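Local structure of ectonucleoside triphosphate diphosphohydrolase 4 (6WG5) at residues K82-E94 / Y105-V117. The protein belongs to the GDA1/CD39 family, whose members share an actin-like fold. Sequence-based numbering, arbitrary orientation.
Sequences KPVVMKIKPGISE and YISPLLNFAAEHV
Met86 meets helix 107-116 with every atom of its side chain. Met86 CB stands almost centrally over one face of the Phe112 ring, 3.8 Å from the centroid and 8° off the normal, a CH-pi contact. Met86 CG lies 3.6 Å from Leu109 CD2. Met86 SD passes obliquely by the Phe112 ring, a Met-aromatic contact with its centroid 4.5 Å away, and the bend at chi3 (-81°) brings Met86 CE back to Phe112 CD1.

The opposite face of Phe112 carries His116 CE1; this imidazole is fixed by a straight hydrogen bond from His116 ND1 to Phe112 O (2.9 Å, 170°). Val84 CG1 lies over the face of the His116 ring.

Towards the other end, Ile88 CG2 touches Leu109 CD2 and Ile88 CD1 makes a CH-pi contact over one face of the Tyr105 ring, offset toward its rim, 3.8 Å from the centroid. Gly91 N gives Tyr105 OH a weak bond of 2.8 Å, and Ser53 OG also bonds this hydroxyl.

Helix 107-116 runs nearly antiparallel to strand 85-88, the segment axes 8.6 Å apart at closest approach, and packs on part of one face of the mixed sheet in which strands 85-88 and 53-61 pair antiparallel. Cohesion across the interface is therefore mainly apolar and aromatic, with a single weak polar link at Tyr105.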
loop_
_atom_site.group_PDB
_atom_site.type_symbol
_atom_site.label_atom_id
_atom_site.label_comp_id
_atom_site.label_asym_id
_atom_site.label_seq_id
_atom_site.Cartn_x
_atom_site.Cartn_y
_atom_site.Cartn_z
ATOM N N LYS A 82 -5.984 18.973 14.280
ATOM C CA LYS A 82 -6.266 17.640 13.777
ATOM C C LYS A 82 -6.234 17.635 12.253
ATOM O O LYS A 82 -6.530 18.655 11.622
ATOM C CB LYS A 82 -7.640 17.147 14.249
ATOM C CG LYS A 82 -7.799 17.080 15.755
ATOM C CD LYS A 82 -6.890 16.028 16.371
ATOM C CE LYS A 82 -7.096 15.939 17.874
ATOM N NZ LYS A 82 -6.236 14.896 18.493
ATOM N N PRO A 83 -5.892 16.506 11.633
ATOM C CA PRO A 83 -5.903 16.450 10.166
ATOM C C PRO A 83 -7.315 16.615 9.623
ATOM O O PRO A 83 -8.262 15.987 10.104
ATOM C CB PRO A 83 -5.328 15.063 9.859
ATOM C CG PRO A 83 -5.616 14.257 11.073
ATOM C CD PRO A 83 -5.529 15.210 12.230
ATOM N N VAL A 84 -7.450 17.473 8.615
ATOM C CA VAL A 84 -8.742 17.758 7.999
ATOM C C VAL A 84 -9.175 16.562 7.161
ATOM O O VAL A 84 -8.887 16.497 5.961
ATOM C CB VAL A 84 -8.673 19.039 7.148
ATOM C CG1 VAL A 84 -10.002 19.303 6.447
ATOM C CG2 VAL A 84 -8.277 20.226 8.018
ATOM N N VAL A 85 -9.873 15.616 7.783
ATOM C CA VAL A 85 -10.321 14.401 7.114
ATOM C C VAL A 85 -11.755 14.110 7.532
ATOM O O VAL A 85 -12.142 14.353 8.680
ATOM C CB VAL A 85 -9.405 13.201 7.444
ATOM C CG1 VAL A 85 -9.863 11.951 6.702
ATOM C CG2 VAL A 85 -7.959 13.527 7.104
ATOM N N MET A 86 -12.545 13.593 6.592
ATOM C CA MET A 86 -13.896 13.126 6.864
ATOM C C MET A 86 -14.146 11.860 6.057
ATOM O O MET A 86 -13.622 11.698 4.952
ATOM C CB MET A 86 -14.953 14.186 6.518
ATOM C CG MET A 86 -16.383 13.658 6.537
ATOM S SD MET A 86 -17.635 14.950 6.398
ATOM C CE MET A 86 -17.711 15.527 8.092
ATOM N N LYS A 87 -14.953 10.964 6.621
ATOM C CA LYS A 87 -15.254 9.685 5.999
ATOM C C LYS A 87 -16.757 9.449 6.004
ATOM O O LYS A 87 -17.461 9.852 6.935
ATOM C CB LYS A 87 -14.548 8.529 6.722
ATOM C CG LYS A 87 -13.041 8.708 6.851
ATOM C CD LYS A 87 -12.374 7.461 7.419
ATOM C CE LYS A 87 -10.861 7.609 7.472
ATOM N NZ LYS A 87 -10.199 6.390 8.016
ATOM N N ILE A 88 -17.245 8.795 4.948
ATOM C CA ILE A 88 -18.651 8.428 4.834
ATOM C C ILE A 88 -18.749 7.027 4.246
ATOM O O ILE A 88 -17.847 6.550 3.555
ATOM C CB ILE A 88 -19.457 9.427 3.970
ATOM C CG1 ILE A 88 -18.916 9.470 2.538
ATOM C CG2 ILE A 88 -19.425 10.815 4.603
ATOM C CD1 ILE A 88 -19.758 10.301 1.587
ATOM N N LYS A 89 -19.868 6.369 4.534
ATOM C CA LYS A 89 -20.148 5.034 4.020
ATOM C C LYS A 89 -21.437 5.067 3.208
ATOM O O LYS A 89 -22.191 6.037 3.291
ATOM C CB LYS A 89 -20.246 4.032 5.173
ATOM C CG LYS A 89 -18.923 3.351 5.502
ATOM C CD LYS A 89 -18.655 3.304 6.999
ATOM C CE LYS A 89 -17.312 2.646 7.294
ATOM N NZ LYS A 89 -16.972 2.662 8.744
ATOM N N PRO A 90 -21.713 4.009 2.424
ATOM C CA PRO A 90 -20.986 2.746 2.241
ATOM C C PRO A 90 -20.052 2.692 1.033
ATOM O O PRO A 90 -19.461 1.640 0.785
ATOM C CB PRO A 90 -22.122 1.743 2.064
ATOM C CG PRO A 90 -23.162 2.522 1.322
ATOM C CD PRO A 90 -23.028 3.966 1.758
ATOM N N GLY A 91 -19.927 3.782 0.291
ATOM C CA GLY A 91 -19.091 3.824 -0.891
ATOM C C GLY A 91 -19.881 4.211 -2.129
ATOM O O GLY A 91 -21.110 4.242 -2.141
ATOM N N ILE A 92 -19.130 4.510 -3.183
ATOM C CA ILE A 92 -19.738 4.984 -4.422
ATOM C C ILE A 92 -20.197 3.832 -5.313
ATOM O O ILE A 92 -21.138 4.000 -6.095
ATOM C CB ILE A 92 -18.757 5.910 -5.171
ATOM C CG1 ILE A 92 -19.524 6.946 -5.992
ATOM C CG2 ILE A 92 -17.821 5.109 -6.084
ATOM C CD1 ILE A 92 -18.676 8.128 -6.430
ATOM N N SER A 93 -19.555 2.666 -5.209
ATOM C CA SER A 93 -19.892 1.541 -6.074
ATOM C C SER A 93 -21.330 1.076 -5.887
ATOM O O SER A 93 -21.883 0.438 -6.789
ATOM C CB SER A 93 -18.933 0.377 -5.809
ATOM O OG SER A 93 -19.024 -0.064 -4.467
ATOM N N GLU A 94 -21.948 1.376 -4.743
ATOM C CA GLU A 94 -23.308 0.909 -4.495
ATOM C C GLU A 94 -24.295 1.510 -5.484
ATOM O O GLU A 94 -25.325 0.894 -5.785
ATOM C CB GLU A 94 -23.724 1.243 -3.063
ATOM C CG GLU A 94 -22.799 0.663 -2.006
ATOM C CD GLU A 94 -22.731 -0.851 -2.052
ATOM O OE1 GLU A 94 -23.655 -1.506 -1.526
ATOM O OE2 GLU A 94 -21.756 -1.385 -2.620
ATOM N N TYR A 105 -24.387 11.901 -2.540
ATOM C CA TYR A 105 -23.700 11.049 -1.575
ATOM C C TYR A 105 -22.365 11.648 -1.153
ATOM O O TYR A 105 -21.980 11.553 0.019
ATOM C CB TYR A 105 -23.507 9.659 -2.175
ATOM C CG TYR A 105 -22.407 8.837 -1.549
ATOM C CD1 TYR A 105 -22.595 8.203 -0.329
ATOM C CD2 TYR A 105 -21.184 8.679 -2.189
ATOM C CE1 TYR A 105 -21.592 7.445 0.243
ATOM C CE2 TYR A 105 -20.176 7.923 -1.626
ATOM C CZ TYR A 105 -20.385 7.308 -0.411
ATOM O OH TYR A 105 -19.384 6.552 0.156
ATOM N N ILE A 106 -21.645 12.270 -2.093
ATOM C CA ILE A 106 -20.372 12.914 -1.780
ATOM C C ILE A 106 -20.541 14.356 -1.326
ATOM O O ILE A 106 -19.544 15.007 -0.985
ATOM C CB ILE A 106 -19.407 12.880 -2.986
ATOM C CG1 ILE A 106 -20.046 13.518 -4.226
ATOM C CG2 ILE A 106 -18.966 11.454 -3.277
ATOM C CD1 ILE A 106 -19.647 14.953 -4.446
ATOM N N SER A 107 -21.766 14.879 -1.312
ATOM C CA SER A 107 -21.973 16.254 -0.868
ATOM C C SER A 107 -21.469 16.497 0.549
ATOM O O SER A 107 -20.818 17.533 0.773
ATOM C CB SER A 107 -23.459 16.619 -0.985
ATOM O OG SER A 107 -23.836 16.774 -2.342
ATOM N N PRO A 108 -21.720 15.626 1.529
ATOM C CA PRO A 108 -21.180 15.877 2.876
ATOM C C PRO A 108 -19.668 16.025 2.904
ATOM O O PRO A 108 -19.141 16.734 3.771
ATOM C CB PRO A 108 -21.644 14.651 3.675
ATOM C CG PRO A 108 -22.828 14.133 2.933
ATOM C CD PRO A 108 -22.560 14.416 1.488
ATOM N N LEU A 109 -18.951 15.378 1.982
ATOM C CA LEU A 109 -17.495 15.480 1.962
ATOM C C LEU A 109 -17.033 16.817 1.395
ATOM O O LEU A 109 -16.083 17.417 1.910
ATOM C CB LEU A 109 -16.895 14.334 1.147
ATOM C CG LEU A 109 -17.201 12.910 1.614
ATOM C CD1 LEU A 109 -16.552 11.894 0.684
ATOM C CD2 LEU A 109 -16.736 12.692 3.043
ATOM N N LEU A 110 -17.686 17.296 0.335
ATOM C CA LEU A 110 -17.250 18.536 -0.299
ATOM C C LEU A 110 -17.627 19.750 0.542
ATOM O O LEU A 110 -16.862 20.718 0.619
ATOM C CB LEU A 110 -17.843 18.641 -1.704
ATOM C CG LEU A 110 -17.485 17.500 -2.662
ATOM C CD1 LEU A 110 -18.100 17.751 -4.029
ATOM C CD2 LEU A 110 -15.976 17.322 -2.783
ATOM N N ASN A 111 -18.803 19.722 1.173
ATOM C CA ASN A 111 -19.150 20.780 2.118
ATOM C C ASN A 111 -18.150 20.828 3.267
ATOM O O ASN A 111 -17.787 21.911 3.742
ATOM C CB ASN A 111 -20.568 20.566 2.644
ATOM C CG ASN A 111 -21.622 20.764 1.575
ATOM O OD1 ASN A 111 -21.583 21.738 0.822
ATOM N ND2 ASN A 111 -22.568 19.836 1.495
ATOM N N PHE A 112 -17.693 19.662 3.725
ATOM C CA PHE A 112 -16.665 19.617 4.758
ATOM C C PHE A 112 -15.401 20.330 4.295
ATOM O O PHE A 112 -14.820 21.136 5.032
ATOM C CB PHE A 112 -16.368 18.163 5.125
ATOM C CG PHE A 112 -15.228 17.997 6.087
ATOM C CD1 PHE A 112 -15.445 18.041 7.454
ATOM C CD2 PHE A 112 -13.940 17.788 5.625
ATOM C CE1 PHE A 112 -14.399 17.884 8.341
ATOM C CE2 PHE A 112 -12.889 17.631 6.509
ATOM C CZ PHE A 112 -13.119 17.679 7.869
ATOM N N ALA A 113 -14.959 20.043 3.068
ATOM C CA ALA A 113 -13.773 20.703 2.535
ATOM C C ALA A 113 -14.015 22.193 2.326
ATOM O O ALA A 113 -13.155 23.020 2.654
ATOM C CB ALA A 113 -13.354 20.042 1.221
ATOM N N ALA A 114 -15.183 22.555 1.786
ATOM C CA ALA A 114 -15.478 23.959 1.522
ATOM C C ALA A 114 -15.504 24.779 2.804
ATOM O O ALA A 114 -15.216 25.981 2.779
ATOM C CB ALA A 114 -16.812 24.085 0.788
ATOM N N GLU A 115 -15.849 24.155 3.932
ATOM C CA GLU A 115 -15.824 24.861 5.209
ATOM C C GLU A 115 -14.403 25.269 5.581
ATOM O O GLU A 115 -14.149 26.424 5.941
ATOM C CB GLU A 115 -16.431 23.982 6.306
ATOM C CG GLU A 115 -17.878 24.301 6.644
ATOM C CD GLU A 115 -18.401 23.461 7.795
ATOM O OE1 GLU A 115 -17.871 22.349 8.010
ATOM O OE2 GLU A 115 -19.336 23.917 8.489
ATOM N N HIS A 116 -13.461 24.330 5.489
ATOM C CA HIS A 116 -12.110 24.575 5.982
ATOM C C HIS A 116 -11.288 25.416 5.010
ATOM O O HIS A 116 -10.520 26.285 5.439
ATOM C CB HIS A 116 -11.413 23.243 6.261
ATOM C CG HIS A 116 -11.982 22.501 7.430
ATOM N ND1 HIS A 116 -13.075 21.666 7.323
ATOM C CD2 HIS A 116 -11.616 22.474 8.733
ATOM C CE1 HIS A 116 -13.352 21.153 8.509
ATOM N NE2 HIS A 116 -12.483 21.628 9.382
ATOM N N VAL A 117 -11.425 25.179 3.714
ATOM C CA VAL A 117 -10.667 25.952 2.728
ATOM C C VAL A 117 -11.290 27.342 2.614
ATOM O O VAL A 117 -12.511 27.446 2.413
ATOM C CB VAL A 117 -10.657 25.242 1.377
ATOM C CG1 VAL A 117 -9.778 25.996 0.386
ATOM C CG2 VAL A 117 -10.166 23.806 1.531
#